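Local coordinates for protein PaxB (PDB 6EK4) that probably serves as one half of a two-component alpha-helical pore-forming toxin of the YaxAB type, acting on membranes together with a partner subunit, at residues A[143-153]-A[285-295]. Numbering follows the deposited sequence.
Sequences VVILERLESSL and IEDVHQIDKER
R295 reaches from helix 247-321 to the chain entering helix 149-193 and gives NH1 to the carbonyl oxygen of V143, N to O 2.7 Å. The bond is nearly straight (174°), uses a lone pair in the carbonyl plane and lies almost in the guanidinium plane. The same NH1 also bonds to V140 O, in the last turn of helix 101-141, so one nitrogen bridges the end of that helix and the loop that follows. Within its own helix, R295 NH2 forms a salt bridge with D292 OD1 at 2.8 Å, one turn earlier, which fixes the rotation of the guanidinium; a water bound to I145 N meets NH2 weakly. The side chain bends at chi3 (65°), turning the group toward V143. I145 CD1 lies over one guanidinium face. The CB of D292 touches both I145 CD1 and L146 CD1, and the L146 methyl also lies against its carboxylate.

The loop 142-148 interrupts the helical path, joining helix 101-141 to helix 149-193 as the chain continues along the elongated helical bundle of this toxin subunit. The segment 149-153 runs roughly antiparallel to 285-295, the short axes 10.6 Å apart at closest approach.

Apolar side chains make the middle of the contact. I145 CD1 meets V288 CG1 at 4.0 Å and I291 CG2 beside it, while I50 and I43 of helix 42-73 touch I145 and V288, respectively. L149 crosses V288 at about a right angle, with CD2 directed at CG1. I285 CG2, anti to its backbone N, lies 3.9 Å from L153 CB and also meets L149 CG; its CD1 reaches S152 CB.

The H289 imidazole carries L146 CD2 over one face. At its edge E150 CD lies 3.7 Å from H289 CE1, with carboxylate and ring planes 72° apart. At the helix start, R148 O accepts from both S152 N and S152 OG.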
ATOM      1  N   VAL A 143      -0.314 -14.405   9.381  1.00 77.81           N
ATOM      2  CA  VAL A 143      -1.477 -13.519   9.412  1.00 78.08           C
ATOM      3  C   VAL A 143      -2.081 -13.462   8.010  1.00 78.61           C
ATOM      4  O   VAL A 143      -1.425 -13.013   7.071  1.00 78.31           O
ATOM      5  CB  VAL A 143      -1.110 -12.092   9.876  1.00 76.70           C
ATOM      6  CG1 VAL A 143      -2.351 -11.208   9.916  1.00 76.71           C
ATOM      7  CG2 VAL A 143      -0.435 -12.130  11.241  1.00 76.40           C
ATOM      8  N   VAL A 144      -3.324 -13.918   7.875  1.00 80.09           N
ATOM      9  CA  VAL A 144      -3.988 -13.993   6.571  1.00 81.57           C
ATOM     10  C   VAL A 144      -4.830 -12.740   6.338  1.00 82.39           C
ATOM     11  O   VAL A 144      -5.742 -12.454   7.111  1.00 82.49           O
ATOM     12  CB  VAL A 144      -4.889 -15.242   6.467  1.00 83.24           C
ATOM     13  CG1 VAL A 144      -5.389 -15.424   5.039  1.00 83.98           C
ATOM     14  CG2 VAL A 144      -4.138 -16.484   6.931  1.00 83.58           C
ATOM     15  N   ILE A 145      -4.524 -12.008   5.267  1.00 83.73           N
ATOM     16  CA  ILE A 145      -5.209 -10.741   4.962  1.00 84.48           C
ATOM     17  C   ILE A 145      -5.873 -10.675   3.579  1.00 86.81           C
ATOM     18  O   ILE A 145      -6.759  -9.845   3.370  1.00 86.91           O
ATOM     19  CB  ILE A 145      -4.253  -9.531   5.108  1.00 83.22           C
ATOM     20  CG1 ILE A 145      -2.940  -9.767   4.352  1.00 82.97           C
ATOM     21  CG2 ILE A 145      -3.970  -9.256   6.578  1.00 83.05           C
ATOM     22  CD1 ILE A 145      -2.096  -8.522   4.186  1.00 81.97           C
ATOM     23  N   LEU A 146      -5.464 -11.538   2.648  1.00 90.01           N
ATOM     24  CA  LEU A 146      -5.951 -11.475   1.262  1.00 92.51           C
ATOM     25  C   LEU A 146      -7.128 -12.411   0.951  1.00 96.09           C
ATOM     26  O   LEU A 146      -7.453 -12.626  -0.219  1.00 96.89           O
ATOM     27  CB  LEU A 146      -4.802 -11.755   0.282  1.00 92.38           C
ATOM     28  CG  LEU A 146      -3.617 -10.784   0.269  1.00 91.00           C
ATOM     29  CD1 LEU A 146      -2.660 -11.153  -0.857  1.00 91.43           C
ATOM     30  CD2 LEU A 146      -4.079  -9.339   0.132  1.00 90.01           C
ATOM     31  N   GLU A 147      -7.774 -12.955   1.982  1.00 99.75           N
ATOM     32  CA  GLU A 147      -8.971 -13.777   1.778  1.00103.75           C
ATOM     33  C   GLU A 147     -10.126 -12.914   1.275  1.00105.68           C
ATOM     34  O   GLU A 147     -10.564 -11.993   1.963  1.00104.97           O
ATOM     35  CB  GLU A 147      -9.374 -14.504   3.064  1.00105.43           C
ATOM     36  CG  GLU A 147      -8.590 -15.782   3.314  1.00107.21           C
ATOM     37  CD  GLU A 147      -8.960 -16.466   4.619  1.00108.91           C
ATOM     38  OE1 GLU A 147      -8.304 -17.472   4.964  1.00109.65           O
ATOM     39  OE2 GLU A 147      -9.902 -16.006   5.301  1.00109.34           O
ATOM     40  N   ARG A 148     -10.600 -13.228   0.069  1.00109.54           N
ATOM     41  CA  ARG A 148     -11.652 -12.472  -0.630  1.00111.71           C
ATOM     42  C   ARG A 148     -11.491 -10.946  -0.567  1.00110.20           C
ATOM     43  O   ARG A 148     -12.472 -10.214  -0.413  1.00111.13           O
ATOM     44  CB  ARG A 148     -13.054 -12.905  -0.165  1.00114.21           C
ATOM     45  CG  ARG A 148     -13.375 -12.674   1.305  1.00114.72           C
ATOM     46  CD  ARG A 148     -14.863 -12.841   1.564  1.00117.03           C
ATOM     47  NE  ARG A 148     -15.147 -13.172   2.958  1.00118.38           N
ATOM     48  CZ  ARG A 148     -16.355 -13.479   3.430  1.00119.93           C
ATOM     49  NH1 ARG A 148     -17.415 -13.497   2.623  1.00120.43           N
ATOM     50  NH2 ARG A 148     -16.504 -13.771   4.718  1.00120.46           N
ATOM     51  N   LEU A 149     -10.253 -10.476  -0.703  1.00108.37           N
ATOM     52  CA  LEU A 149      -9.979  -9.041  -0.768  1.00106.44           C
ATOM     53  C   LEU A 149      -9.986  -8.575  -2.226  1.00105.74           C
ATOM     54  O   LEU A 149     -10.339  -7.432  -2.513  1.00104.31           O
ATOM     55  CB  LEU A 149      -8.648  -8.700  -0.091  1.00105.12           C
ATOM     56  CG  LEU A 149      -8.664  -7.380   0.688  1.00103.77           C
ATOM     57  CD1 LEU A 149      -9.404  -7.540   2.010  1.00103.50           C
ATOM     58  CD2 LEU A 149      -7.254  -6.876   0.930  1.00102.82           C
ATOM     59  N   GLU A 150      -9.587  -9.465  -3.136  1.00106.61           N
ATOM     60  CA  GLU A 150      -9.782  -9.255  -4.573  1.00107.35           C
ATOM     61  C   GLU A 150     -11.274  -9.216  -4.914  1.00106.59           C
ATOM     62  O   GLU A 150     -11.689  -8.527  -5.849  1.00104.74           O
ATOM     63  CB  GLU A 150      -9.097 -10.363  -5.382  1.00109.81           C
ATOM     64  CG  GLU A 150      -7.577 -10.279  -5.409  1.00110.19           C
ATOM     65  CD  GLU A 150      -7.046  -9.361  -6.500  1.00110.55           C
ATOM     66  OE1 GLU A 150      -5.954  -9.651  -7.034  1.00110.89           O
ATOM     67  OE2 GLU A 150      -7.714  -8.356  -6.828  1.00110.44           O
ATOM     68  N   SER A 151     -12.068  -9.970  -4.155  1.00106.42           N
ATOM     69  CA  SER A 151     -13.524  -9.954  -4.278  1.00106.30           C
ATOM     70  C   SER A 151     -14.099  -8.622  -3.799  1.00104.23           C
ATOM     71  O   SER A 151     -14.963  -8.040  -4.457  1.00104.79           O
ATOM     72  CB  SER A 151     -14.136 -11.103  -3.471  1.00107.73           C
ATOM     73  OG  SER A 151     -15.547 -11.128  -3.592  1.00109.22           O
ATOM     74  N   SER A 152     -13.613  -8.147  -2.652  1.00101.29           N
ATOM     75  CA  SER A 152     -14.053  -6.870  -2.085  1.00 98.28           C
ATOM     76  C   SER A 152     -13.671  -5.686  -2.970  1.00 95.82           C
ATOM     77  O   SER A 152     -14.470  -4.772  -3.165  1.00 95.68           O
ATOM     78  CB  SER A 152     -13.470  -6.673  -0.684  1.00 97.22           C
ATOM     79  OG  SER A 152     -13.989  -7.633   0.218  1.00 98.42           O
ATOM     80  N   LEU A 153     -12.450  -5.707  -3.501  1.00 94.21           N
ATOM     81  CA  LEU A 153     -11.983  -4.657  -4.407  1.00 93.04           C
ATOM     82  C   LEU A 153     -12.846  -4.585  -5.664  1.00 94.77           C
ATOM     83  O   LEU A 153     -13.085  -3.500  -6.193  1.00 95.29           O
ATOM     84  CB  LEU A 153     -10.520  -4.891  -4.796  1.00 92.32           C
ATOM     85  CG  LEU A 153      -9.860  -3.843  -5.698  1.00 91.76           C
ATOM     86  CD1 LEU A 153      -9.936  -2.455  -5.078  1.00 90.74           C
ATOM     87  CD2 LEU A 153      -8.416  -4.224  -5.982  1.00 91.95           C
ATOM     88  N   ILE A 285      -8.311  -0.812   0.772  1.00 68.14           N
ATOM     89  CA  ILE A 285      -8.057  -2.149   0.228  1.00 69.35           C
ATOM     90  C   ILE A 285      -6.730  -2.193  -0.538  1.00 70.30           C
ATOM     91  O   ILE A 285      -6.006  -3.183  -0.463  1.00 70.40           O
ATOM     92  CB  ILE A 285      -9.220  -2.629  -0.675  1.00 69.71           C
ATOM     93  CG1 ILE A 285     -10.461  -2.915   0.177  1.00 70.04           C
ATOM     94  CG2 ILE A 285      -8.838  -3.886  -1.448  1.00 70.45           C
ATOM     95  CD1 ILE A 285     -11.741  -3.058  -0.619  1.00 70.85           C
ATOM     96  N   GLU A 286      -6.414  -1.119  -1.262  1.00 71.54           N
ATOM     97  CA  GLU A 286      -5.137  -1.023  -1.982  1.00 73.00           C
ATOM     98  C   GLU A 286      -3.924  -0.946  -1.048  1.00 72.82           C
ATOM     99  O   GLU A 286      -2.839  -1.406  -1.406  1.00 73.56           O
ATOM    100  CB  GLU A 286      -5.132   0.170  -2.950  1.00 73.94           C
ATOM    101  CG  GLU A 286      -5.511  -0.191  -4.380  1.00 76.13           C
ATOM    102  CD  GLU A 286      -4.519  -1.138  -5.044  1.00 77.96           C
ATOM    103  OE1 GLU A 286      -3.344  -1.193  -4.612  1.00 77.76           O
ATOM    104  OE2 GLU A 286      -4.914  -1.831  -6.005  1.00 79.86           O
ATOM    105  N   ASP A 287      -4.104  -0.361   0.136  1.00 72.47           N
ATOM    106  CA  ASP A 287      -3.042  -0.324   1.143  1.00 72.36           C
ATOM    107  C   ASP A 287      -2.801  -1.709   1.746  1.00 72.34           C
ATOM    108  O   ASP A 287      -1.660  -2.066   2.037  1.00 71.94           O
ATOM    109  CB  ASP A 287      -3.370   0.680   2.256  1.00 72.61           C
ATOM    110  CG  ASP A 287      -3.323   2.127   1.782  1.00 72.85           C
ATOM    111  OD1 ASP A 287      -2.545   2.442   0.856  1.00 73.13           O
ATOM    112  OD2 ASP A 287      -4.063   2.959   2.351  1.00 73.37           O
ATOM    113  N   VAL A 288      -3.869  -2.485   1.927  1.00 72.47           N
ATOM    114  CA  VAL A 288      -3.753  -3.854   2.439  1.00 73.03           C
ATOM    115  C   VAL A 288      -3.035  -4.744   1.421  1.00 73.49           C
ATOM    116  O   VAL A 288      -2.207  -5.576   1.796  1.00 73.66           O
ATOM    117  CB  VAL A 288      -5.130  -4.464   2.796  1.00 73.80           C
ATOM    118  CG1 VAL A 288      -4.990  -5.930   3.187  1.00 74.73           C
ATOM    119  CG2 VAL A 288      -5.783  -3.688   3.931  1.00 73.23           C
ATOM    120  N   HIS A 289      -3.360  -4.568   0.142  1.00 74.66           N
ATOM    121  CA  HIS A 289      -2.641  -5.244  -0.944  1.00 76.21           C
ATOM    122  C   HIS A 289      -1.161  -4.857  -0.955  1.00 74.73           C
ATOM    123  O   HIS A 289      -0.299  -5.695  -1.221  1.00 74.07           O
ATOM    124  CB  HIS A 289      -3.265  -4.915  -2.307  1.00 78.46           C
ATOM    125  CG  HIS A 289      -4.351  -5.859  -2.719  1.00 81.16           C
ATOM    126  ND1 HIS A 289      -4.137  -6.894  -3.603  1.00 83.40           N
ATOM    127  CD2 HIS A 289      -5.659  -5.924  -2.374  1.00 82.06           C
ATOM    128  CE1 HIS A 289      -5.265  -7.557  -3.784  1.00 84.80           C
ATOM    129  NE2 HIS A 289      -6.205  -6.988  -3.048  1.00 83.96           N
ATOM    130  N   GLN A 290      -0.883  -3.586  -0.672  1.00 73.28           N
ATOM    131  CA  GLN A 290       0.488  -3.090  -0.585  1.00 72.69           C
ATOM    132  C   GLN A 290       1.212  -3.674   0.629  1.00 71.74           C
ATOM    133  O   GLN A 290       2.398  -3.985   0.548  1.00 71.78           O
ATOM    134  CB  GLN A 290       0.502  -1.557  -0.526  1.00 72.85           C
ATOM    135  CG  GLN A 290       1.888  -0.925  -0.594  1.00 73.60           C
ATOM    136  CD  GLN A 290       2.660  -1.300  -1.846  1.00 74.93           C
ATOM    137  OE1 GLN A 290       3.864  -1.554  -1.793  1.00 75.41           O
ATOM    138  NE2 GLN A 290       1.970  -1.339  -2.982  1.00 75.39           N
ATOM    139  N   ILE A 291       0.500  -3.821   1.745  1.00 70.94           N
ATOM    140  CA  ILE A 291       1.068  -4.432   2.954  1.00 70.43           C
ATOM    141  C   ILE A 291       1.527  -5.869   2.689  1.00 71.15           C
ATOM    142  O   ILE A 291       2.562  -6.293   3.204  1.00 71.67           O
ATOM    143  CB  ILE A 291       0.076  -4.379   4.144  1.00 69.99           C
ATOM    144  CG1 ILE A 291       0.049  -2.966   4.734  1.00 69.54           C
ATOM    145  CG2 ILE A 291       0.455  -5.376   5.236  1.00 69.89           C
ATOM    146  CD1 ILE A 291      -1.100  -2.708   5.688  1.00 69.48           C
ATOM    147  N   ASP A 292       0.764  -6.608   1.886  1.00 72.14           N
ATOM    148  CA  ASP A 292       1.146  -7.969   1.509  1.00 73.35           C
ATOM    149  C   ASP A 292       2.389  -7.975   0.618  1.00 73.51           C
ATOM    150  O   ASP A 292       3.236  -8.863   0.736  1.00 73.87           O
ATOM    151  CB  ASP A 292      -0.000  -8.685   0.792  1.00 74.66           C
ATOM    152  CG  ASP A 292       0.250 -10.177   0.644  1.00 76.41           C
ATOM    153  OD1 ASP A 292       0.266 -10.886   1.673  1.00 77.55           O
ATOM    154  OD2 ASP A 292       0.435 -10.644  -0.500  1.00 77.63           O
ATOM    155  N   LYS A 293       2.491  -6.988  -0.271  1.00 73.35           N
ATOM    156  CA  LYS A 293       3.645  -6.870  -1.166  1.00 74.32           C
ATOM    157  C   LYS A 293       4.899  -6.397  -0.429  1.00 73.74           C
ATOM    158  O   LYS A 293       6.009  -6.810  -0.765  1.00 74.70           O
ATOM    159  CB  LYS A 293       3.329  -5.941  -2.340  1.00 75.62           C
ATOM    160  CG  LYS A 293       2.324  -6.528  -3.321  1.00 77.57           C
ATOM    161  CD  LYS A 293       1.957  -5.543  -4.419  1.00 78.82           C
ATOM    162  CE  LYS A 293       0.879  -6.109  -5.328  1.00 80.26           C
ATOM    163  NZ  LYS A 293       0.416  -5.123  -6.342  1.00 80.74           N
ATOM    164  N   GLU A 294       4.720  -5.531   0.568  1.00 72.37           N
ATOM    165  CA  GLU A 294       5.826  -5.113   1.432  1.00 71.45           C
ATOM    166  C   GLU A 294       6.267  -6.264   2.341  1.00 70.65           C
ATOM    167  O   GLU A 294       7.456  -6.413   2.628  1.00 70.80           O
ATOM    168  CB  GLU A 294       5.433  -3.899   2.281  1.00 71.42           C
ATOM    169  CG  GLU A 294       5.137  -2.630   1.487  1.00 72.19           C
ATOM    170  CD  GLU A 294       6.369  -1.976   0.885  1.00 73.30           C
ATOM    171  OE1 GLU A 294       7.502  -2.439   1.142  1.00 74.13           O
ATOM    172  OE2 GLU A 294       6.199  -0.985   0.142  1.00 74.53           O
ATOM    173  N   ARG A 295       5.306  -7.070   2.792  1.00 69.34           N
ATOM    174  CA  ARG A 295       5.607  -8.247   3.608  1.00 68.42           C
ATOM    175  C   ARG A 295       6.387  -9.290   2.811  1.00 68.65           C
ATOM    176  O   ARG A 295       7.301  -9.921   3.335  1.00 68.88           O
ATOM    177  CB  ARG A 295       4.325  -8.873   4.161  1.00 68.12           C
ATOM    178  CG  ARG A 295       4.567 -10.140   4.969  1.00 68.18           C
ATOM    179  CD  ARG A 295       3.323 -10.612   5.694  1.00 68.14           C
ATOM    180  NE  ARG A 295       2.264 -11.021   4.775  1.00 68.95           N
ATOM    181  CZ  ARG A 295       1.141 -11.637   5.141  1.00 69.82           C
ATOM    182  NH1 ARG A 295       0.913 -11.931   6.419  1.00 69.54           N
ATOM    183  NH2 ARG A 295       0.240 -11.966   4.222  1.00 70.88           N
TER
HETATM  184  O   HOH W   1      -2.545 -13.054   2.943  1.00 45.08           O